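Local coordinates for protein transcription factor MBP1 (Magnaporthe oryzae, PDB 4UX5) that binds DNA through its N-terminal winged helix-turn-helix domain, the part in this structure, and probably activates transcription by RNA polymerase II, at residues 45-50 against 91-96; 74-79 against 87-92. One frame throughout, in Å; residues are numbered along the deposited sequence.

Contact 1 (45-50 against 91-96); sequences DWINAT and IPLEAG. With nucleotides of chain C.
Ile47 and Ile91 face each other as an antiparallel hydrogen-bonded pair. Ile47 N gives a nearly straight bond to Ile91 O at 2.8 Å, and Ile91 N returns one to Ile47 O at 3.0 Å. Beside it, one face of the Trp46 indole lies over the Ile91-Pro92 peptide link. Pro92 CA sits 3.7 Å from the centroid of the Trp46 five-membered ring, close to the ring normal, a CH-pi contact. Leu93 CB touches Asp45 O at 3.2 Å. Ile47 CG2 rests on Gly96 CA at 3.8 Å, where the bare glycine lets the helix come close. Ile91 CG1 stands between its backbone N and carbonyl carbon (chi1 57°), which carries CD1 to 3.8 Å from Ala49 CB. Farther out, Phe113 and Ile112 of helix 110-114 pack on Ile47, and Val71 of helix 60-71 on Ile91. Asn48 N-caps the helix starting at Ala49; its OD1 takes a weak bond from Thr50 N and a hydrogen bond from His51 N. Thr50 OG1 also takes the Thr89 N-H and donates to OP1 of DG10 of chain C at 2.6 Å. The backbone pairing, with apolar packing around it, leads into a helix start whose Thr50 hydroxyl meets phosphate, not base.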
# COMPACT_ATOMS: atom_id res chain seq x y z
N ASP A 45 1.05 1.97 -20.61
CA ASP A 45 -0.19 1.28 -20.96
C ASP A 45 -0.61 0.23 -19.94
O ASP A 45 -1.40 -0.66 -20.25
CB ASP A 45 -0.06 0.62 -22.34
CG ASP A 45 -0.30 1.59 -23.47
OD1 ASP A 45 -0.88 2.66 -23.22
OD2 ASP A 45 0.09 1.27 -24.62
N TRP A 46 -0.10 0.33 -18.72
CA TRP A 46 -0.58 -0.55 -17.66
C TRP A 46 -2.00 -0.14 -17.28
O TRP A 46 -2.35 1.04 -17.33
CB TRP A 46 0.34 -0.49 -16.44
CG TRP A 46 1.57 -1.32 -16.57
CD1 TRP A 46 2.26 -1.60 -17.72
CD2 TRP A 46 2.26 -2.01 -15.52
NE1 TRP A 46 3.34 -2.41 -17.44
CE2 TRP A 46 3.36 -2.67 -16.10
CE3 TRP A 46 2.06 -2.12 -14.14
CZ2 TRP A 46 4.25 -3.44 -15.35
CZ3 TRP A 46 2.94 -2.88 -13.40
CH2 TRP A 46 4.02 -3.53 -14.00
N ILE A 47 -2.81 -1.13 -16.93
CA ILE A 47 -4.23 -0.89 -16.69
C ILE A 47 -4.63 -1.33 -15.28
O ILE A 47 -4.01 -2.22 -14.70
CB ILE A 47 -5.09 -1.63 -17.75
CG1 ILE A 47 -6.52 -1.09 -17.76
CG2 ILE A 47 -5.04 -3.14 -17.54
CD1 ILE A 47 -7.27 -1.40 -19.04
N ASN A 48 -5.66 -0.68 -14.74
CA ASN A 48 -6.11 -0.96 -13.38
C ASN A 48 -6.97 -2.22 -13.31
O ASN A 48 -8.13 -2.22 -13.74
CB ASN A 48 -6.89 0.24 -12.84
CG ASN A 48 -7.04 0.22 -11.33
OD1 ASN A 48 -7.31 -0.82 -10.73
ND2 ASN A 48 -6.84 1.38 -10.70
N ALA A 49 -6.40 -3.29 -12.77
CA ALA A 49 -7.10 -4.58 -12.69
C ALA A 49 -8.26 -4.53 -11.71
O ALA A 49 -9.22 -5.29 -11.83
CB ALA A 49 -6.12 -5.68 -12.31
N THR A 50 -8.17 -3.64 -10.73
CA THR A 50 -9.23 -3.48 -9.74
C THR A 50 -10.46 -2.85 -10.39
O THR A 50 -11.59 -3.20 -10.08
CB THR A 50 -8.77 -2.62 -8.55
OG1 THR A 50 -7.52 -3.12 -8.05
CG2 THR A 50 -9.80 -2.64 -7.43
N ILE A 91 -1.55 -3.71 -13.76
CA ILE A 91 -0.87 -4.76 -14.51
C ILE A 91 -0.68 -4.33 -15.97
O ILE A 91 -1.40 -3.45 -16.44
CB ILE A 91 -1.66 -6.09 -14.46
CG1 ILE A 91 -3.08 -5.90 -15.00
CG2 ILE A 91 -1.68 -6.65 -13.05
CD1 ILE A 91 -3.91 -7.17 -14.96
N PRO A 92 0.29 -4.94 -16.67
CA PRO A 92 0.48 -4.65 -18.10
C PRO A 92 -0.79 -4.89 -18.92
O PRO A 92 -1.64 -5.68 -18.53
CB PRO A 92 1.59 -5.61 -18.52
CG PRO A 92 1.70 -6.61 -17.40
CD PRO A 92 1.31 -5.86 -16.17
N LEU A 93 -0.90 -4.20 -20.06
CA LEU A 93 -2.13 -4.17 -20.84
C LEU A 93 -2.57 -5.54 -21.33
O LEU A 93 -3.76 -5.86 -21.32
CB LEU A 93 -1.98 -3.22 -22.03
CG LEU A 93 -3.25 -2.96 -22.84
CD1 LEU A 93 -4.35 -2.42 -21.95
CD2 LEU A 93 -2.97 -1.99 -23.99
N GLU A 94 -1.61 -6.35 -21.78
CA GLU A 94 -1.93 -7.68 -22.29
C GLU A 94 -2.43 -8.60 -21.18
O GLU A 94 -3.24 -9.49 -21.41
CB GLU A 94 -0.71 -8.31 -22.97
CG GLU A 94 0.46 -8.63 -22.05
CD GLU A 94 1.42 -7.47 -21.87
OE1 GLU A 94 1.06 -6.33 -22.24
OE2 GLU A 94 2.54 -7.70 -21.38
N ALA A 95 -1.94 -8.36 -19.96
CA ALA A 95 -2.41 -9.10 -18.80
C ALA A 95 -3.81 -8.63 -18.43
O ALA A 95 -4.64 -9.41 -17.96
CB ALA A 95 -1.46 -8.93 -17.63
N GLY A 96 -4.06 -7.34 -18.65
CA GLY A 96 -5.38 -6.78 -18.41
C GLY A 96 -6.40 -7.31 -19.40
O GLY A 96 -7.53 -7.62 -19.03
P DG C 10 -7.21 -3.42 -4.39
OP1 DG C 10 -6.70 -3.90 -5.70
OP2 DG C 10 -8.59 -3.72 -3.97
O5' DG C 10 -6.19 -3.93 -3.27
C5' DG C 10 -4.80 -3.63 -3.39
C4' DG C 10 -4.13 -3.60 -2.03
O4' DG C 10 -4.90 -2.79 -1.11
C3' DG C 10 -3.98 -4.97 -1.35
O3' DG C 10 -2.74 -5.02 -0.67
C2' DG C 10 -5.15 -4.99 -0.38
C1' DG C 10 -5.19 -3.53 0.05
N9 DG C 10 -6.50 -3.12 0.55
C8 DG C 10 -7.71 -3.29 -0.06
N7 DG C 10 -8.71 -2.82 0.63
C5 DG C 10 -8.12 -2.30 1.78
C6 DG C 10 -8.71 -1.66 2.89
O6 DG C 10 -9.91 -1.42 3.09
N1 DG C 10 -7.75 -1.28 3.83
C2 DG C 10 -6.40 -1.50 3.71
N2 DG C 10 -5.63 -1.07 4.72
N3 DG C 10 -5.84 -2.10 2.67
C4 DG C 10 -6.76 -2.48 1.74
P DC C 9 -11.80 0.61 -4.49
OP1 DC C 9 -12.08 1.20 -5.82
OP2 DC C 9 -12.82 -0.23 -3.83
O5' DC C 9 -10.43 -0.22 -4.56
C5' DC C 9 -9.27 0.38 -5.13
C4' DC C 9 -8.09 0.33 -4.17
O4' DC C 9 -8.32 1.22 -3.07
C3' DC C 9 -7.85 -1.02 -3.52
O3' DC C 9 -7.04 -1.82 -4.37
C2' DC C 9 -7.12 -0.66 -2.22
C1' DC C 9 -7.52 0.81 -1.98
N1 DC C 9 -8.30 1.03 -0.72
C2 DC C 9 -7.64 1.46 0.44
O2 DC C 9 -6.41 1.63 0.42
N3 DC C 9 -8.36 1.66 1.57
C4 DC C 9 -9.68 1.47 1.57
N4 DC C 9 -10.35 1.68 2.70
C5 DC C 9 -10.37 1.04 0.40
C6 DC C 9 -9.65 0.84 -0.71

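Contact 2 (74-79 against 87-92); sequences DQHEKV and QGTWIP. With nucleotides of chain C.
Glu77 pairs with Trp90, and Val79 with Gly88, through the backbone of two antiparallel strands. Each pair is closed by two hydrogen bonds. The shortest runs from Trp90 N to Glu77 O, 2.7 Å and almost straight. Lys78 and Thr89 form the non-hydrogen-bonded pair between them. Gly88 has phi and psi of 141° and -171°; a CB at these angles would be jammed against the carbonyl O of Gln87, which calls for glycine. Beyond the Glu77-Trp90 pair, His76 CA makes a CA-H...O contact with Trp90 O.

Side-chain packing is sparse. Val79 CG2 meets Trp90 CD1 at 4.0 Å, and Glu77 O lies in plane at the indole edge. Lys78 and Thr89 run side by side. Gln75 O touches Pro92 CD at 3.4 Å.

These strands make the beta hairpin that is the wing of the winged helix-turn-helix domain.

The polar contacts to DNA come mainly from strand 88-91 and the residue before it. Gln87 runs extended beyond CG (chi2 -178°), which carries its amide to the base of DG8 of chain C. Gln87 OE1 accepts from N2 of DG8 of chain C at 3.0 Å, and Gln87 NE2 donates to N3 of the same nucleotide at 3.1 Å. N2 and N3 are minor-groove atoms of guanine. Gly81 N donates to Gln87 OE1 and Gln87 NE2 donates to Gly84 O, consistent with a fixed amide orientation. Thr89 OG1 donates to OP1 of DG10 of chain C at 2.8 Å. Lys78 NZ forms a salt bridge to another phosphate. Within the protein, Trp90 NE1 bonds to Tyr86 O.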
# COMPACT_ATOMS: atom_id res chain seq x y z
N ASP A 74 1.68 -12.47 -10.94
CA ASP A 74 2.37 -12.01 -12.14
C ASP A 74 2.92 -10.61 -11.94
O ASP A 74 2.91 -10.08 -10.83
CB ASP A 74 1.42 -12.03 -13.35
CG ASP A 74 1.01 -13.44 -13.75
OD1 ASP A 74 1.81 -14.37 -13.56
OD2 ASP A 74 -0.12 -13.60 -14.26
N GLN A 75 3.42 -10.02 -13.02
CA GLN A 75 3.93 -8.65 -13.00
C GLN A 75 2.83 -7.68 -12.57
O GLN A 75 1.79 -7.59 -13.23
CB GLN A 75 4.47 -8.28 -14.38
CG GLN A 75 5.60 -7.27 -14.39
CD GLN A 75 6.13 -7.03 -15.79
OE1 GLN A 75 5.59 -7.56 -16.76
NE2 GLN A 75 7.18 -6.23 -15.89
N HIS A 76 3.04 -6.96 -11.47
CA HIS A 76 2.01 -6.08 -10.95
C HIS A 76 2.54 -4.97 -10.04
O HIS A 76 3.65 -5.06 -9.52
CB HIS A 76 0.97 -6.90 -10.18
CG HIS A 76 1.43 -7.35 -8.83
ND1 HIS A 76 2.37 -8.35 -8.66
CD2 HIS A 76 1.09 -6.94 -7.59
CE1 HIS A 76 2.59 -8.54 -7.37
NE2 HIS A 76 1.82 -7.70 -6.70
N GLU A 77 1.73 -3.94 -9.85
CA GLU A 77 2.04 -2.83 -8.96
C GLU A 77 0.80 -2.42 -8.18
O GLU A 77 -0.24 -2.12 -8.77
CB GLU A 77 2.59 -1.64 -9.74
CG GLU A 77 2.76 -0.37 -8.91
CD GLU A 77 2.96 0.87 -9.76
OE1 GLU A 77 2.95 0.75 -11.00
OE2 GLU A 77 3.13 1.97 -9.18
N LYS A 78 0.90 -2.42 -6.85
CA LYS A 78 -0.22 -2.05 -6.00
C LYS A 78 -0.13 -0.59 -5.57
O LYS A 78 0.92 -0.13 -5.12
CB LYS A 78 -0.29 -2.97 -4.78
CG LYS A 78 -0.71 -4.39 -5.11
CD LYS A 78 -0.57 -5.30 -3.90
CE LYS A 78 0.89 -5.55 -3.56
NZ LYS A 78 1.04 -6.54 -2.46
N VAL A 79 -1.24 0.13 -5.70
CA VAL A 79 -1.28 1.54 -5.34
C VAL A 79 -2.36 1.83 -4.30
O VAL A 79 -3.56 1.66 -4.55
CB VAL A 79 -1.53 2.43 -6.57
CG1 VAL A 79 -1.78 3.87 -6.15
CG2 VAL A 79 -0.35 2.35 -7.53
N GLN A 87 -6.39 4.45 -7.24
CA GLN A 87 -5.93 3.31 -6.46
C GLN A 87 -6.33 1.97 -7.07
O GLN A 87 -7.32 1.88 -7.81
CB GLN A 87 -6.46 3.38 -5.04
CG GLN A 87 -6.08 4.62 -4.26
CD GLN A 87 -6.61 4.58 -2.85
OE1 GLN A 87 -5.89 4.23 -1.91
NE2 GLN A 87 -7.88 4.93 -2.68
N GLY A 88 -5.58 0.94 -6.74
CA GLY A 88 -5.88 -0.40 -7.20
C GLY A 88 -4.64 -1.18 -7.57
O GLY A 88 -3.52 -0.73 -7.31
N THR A 89 -4.83 -2.35 -8.17
CA THR A 89 -3.72 -3.18 -8.60
C THR A 89 -3.50 -3.03 -10.10
O THR A 89 -4.39 -3.33 -10.90
CB THR A 89 -3.97 -4.66 -8.27
OG1 THR A 89 -4.33 -4.79 -6.89
CG2 THR A 89 -2.73 -5.49 -8.55
N TRP A 90 -2.32 -2.54 -10.47
CA TRP A 90 -2.03 -2.26 -11.87
C TRP A 90 -1.19 -3.36 -12.52
O TRP A 90 -0.24 -3.87 -11.93
CB TRP A 90 -1.32 -0.92 -12.00
CG TRP A 90 -2.20 0.24 -11.64
CD1 TRP A 90 -2.57 0.64 -10.39
CD2 TRP A 90 -2.82 1.16 -12.55
NE1 TRP A 90 -3.39 1.74 -10.46
CE2 TRP A 90 -3.55 2.08 -11.78
CE3 TRP A 90 -2.83 1.29 -13.94
CZ2 TRP A 90 -4.28 3.12 -12.35
CZ3 TRP A 90 -3.55 2.33 -14.51
CH2 TRP A 90 -4.27 3.23 -13.71
N ILE A 91 -1.55 -3.71 -13.76
CA ILE A 91 -0.87 -4.76 -14.51
C ILE A 91 -0.68 -4.33 -15.97
O ILE A 91 -1.40 -3.45 -16.44
CB ILE A 91 -1.66 -6.09 -14.46
CG1 ILE A 91 -3.08 -5.90 -15.00
CG2 ILE A 91 -1.68 -6.65 -13.05
CD1 ILE A 91 -3.91 -7.17 -14.96
N PRO A 92 0.29 -4.94 -16.67
CA PRO A 92 0.48 -4.65 -18.10
C PRO A 92 -0.79 -4.89 -18.92
O PRO A 92 -1.64 -5.68 -18.53
CB PRO A 92 1.59 -5.61 -18.52
CG PRO A 92 1.70 -6.61 -17.40
CD PRO A 92 1.31 -5.86 -16.17
P DC C 9 -11.80 0.61 -4.49
OP1 DC C 9 -12.08 1.20 -5.82
OP2 DC C 9 -12.82 -0.23 -3.83
O5' DC C 9 -10.43 -0.22 -4.56
C5' DC C 9 -9.27 0.38 -5.13
C4' DC C 9 -8.09 0.33 -4.17
O4' DC C 9 -8.32 1.22 -3.07
C3' DC C 9 -7.85 -1.02 -3.52
O3' DC C 9 -7.04 -1.82 -4.37
C2' DC C 9 -7.12 -0.66 -2.22
C1' DC C 9 -7.52 0.81 -1.98
N1 DC C 9 -8.30 1.03 -0.72
C2 DC C 9 -7.64 1.46 0.44
O2 DC C 9 -6.41 1.63 0.42
N3 DC C 9 -8.36 1.66 1.57
C4 DC C 9 -9.68 1.47 1.57
N4 DC C 9 -10.35 1.68 2.70
C5 DC C 9 -10.37 1.04 0.40
C6 DC C 9 -9.65 0.84 -0.71
P DG C 8 -14.48 6.67 -4.34
OP1 DG C 8 -14.46 6.86 -5.81
OP2 DG C 8 -15.78 6.57 -3.63
O5' DG C 8 -13.62 5.37 -3.98
C5' DG C 8 -12.33 5.22 -4.53
C4' DG C 8 -11.52 4.18 -3.77
O4' DG C 8 -11.03 4.75 -2.52
C3' DG C 8 -12.30 2.92 -3.37
O3' DG C 8 -11.44 1.81 -3.49
C2' DG C 8 -12.59 3.18 -1.90
C1' DG C 8 -11.28 3.82 -1.50
N9 DG C 8 -11.28 4.48 -0.21
C8 DG C 8 -12.38 4.86 0.53
N7 DG C 8 -12.07 5.42 1.67
C5 DG C 8 -10.68 5.41 1.69
C6 DG C 8 -9.78 5.88 2.67
O6 DG C 8 -10.03 6.42 3.75
N1 DG C 8 -8.45 5.67 2.29
C2 DG C 8 -8.05 5.08 1.11
N2 DG C 8 -6.73 4.96 0.92
N3 DG C 8 -8.89 4.63 0.19
C4 DG C 8 -10.18 4.83 0.54
P DG C 10 -7.21 -3.42 -4.39
OP1 DG C 10 -6.70 -3.90 -5.70
OP2 DG C 10 -8.59 -3.72 -3.97
O5' DG C 10 -6.19 -3.93 -3.27
C5' DG C 10 -4.80 -3.63 -3.39
C4' DG C 10 -4.13 -3.60 -2.03
O4' DG C 10 -4.90 -2.79 -1.11
C3' DG C 10 -3.98 -4.97 -1.35
O3' DG C 10 -2.74 -5.02 -0.67
C2' DG C 10 -5.15 -4.99 -0.38
C1' DG C 10 -5.19 -3.53 0.05
N9 DG C 10 -6.50 -3.12 0.55
C8 DG C 10 -7.71 -3.29 -0.06
N7 DG C 10 -8.71 -2.82 0.63
C5 DG C 10 -8.12 -2.30 1.78
C6 DG C 10 -8.71 -1.66 2.89
O6 DG C 10 -9.91 -1.42 3.09
N1 DG C 10 -7.75 -1.28 3.83
C2 DG C 10 -6.40 -1.50 3.71
N2 DG C 10 -5.63 -1.07 4.72
N3 DG C 10 -5.84 -2.10 2.67
C4 DG C 10 -6.76 -2.48 1.74

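Overall arrangement
Contacts 1 and 2 build one antiparallel sheet, with strand 88-91 in the middle, strand 47-48 on one edge and strand 77-79 on the other. They share Ile91 and Pro92, and their centres lie about 7 Å apart. Ala49 N approaches Thr89 O at 2.8 Å, and Thr50 OG1 is 2.8 Å from Thr89 N; both are probable hydrogen bonds. Trp46 O also packs on Trp90 CZ3, at 3.3 Å. At the DNA the two contacts converge on one phosphate oxygen, OP1 of DG10 of chain C, reached by a threonine from each. Contact 2 adds the minor-groove reading of DG8, while the 91-96 end of contact 1 leads away into helix 93-102.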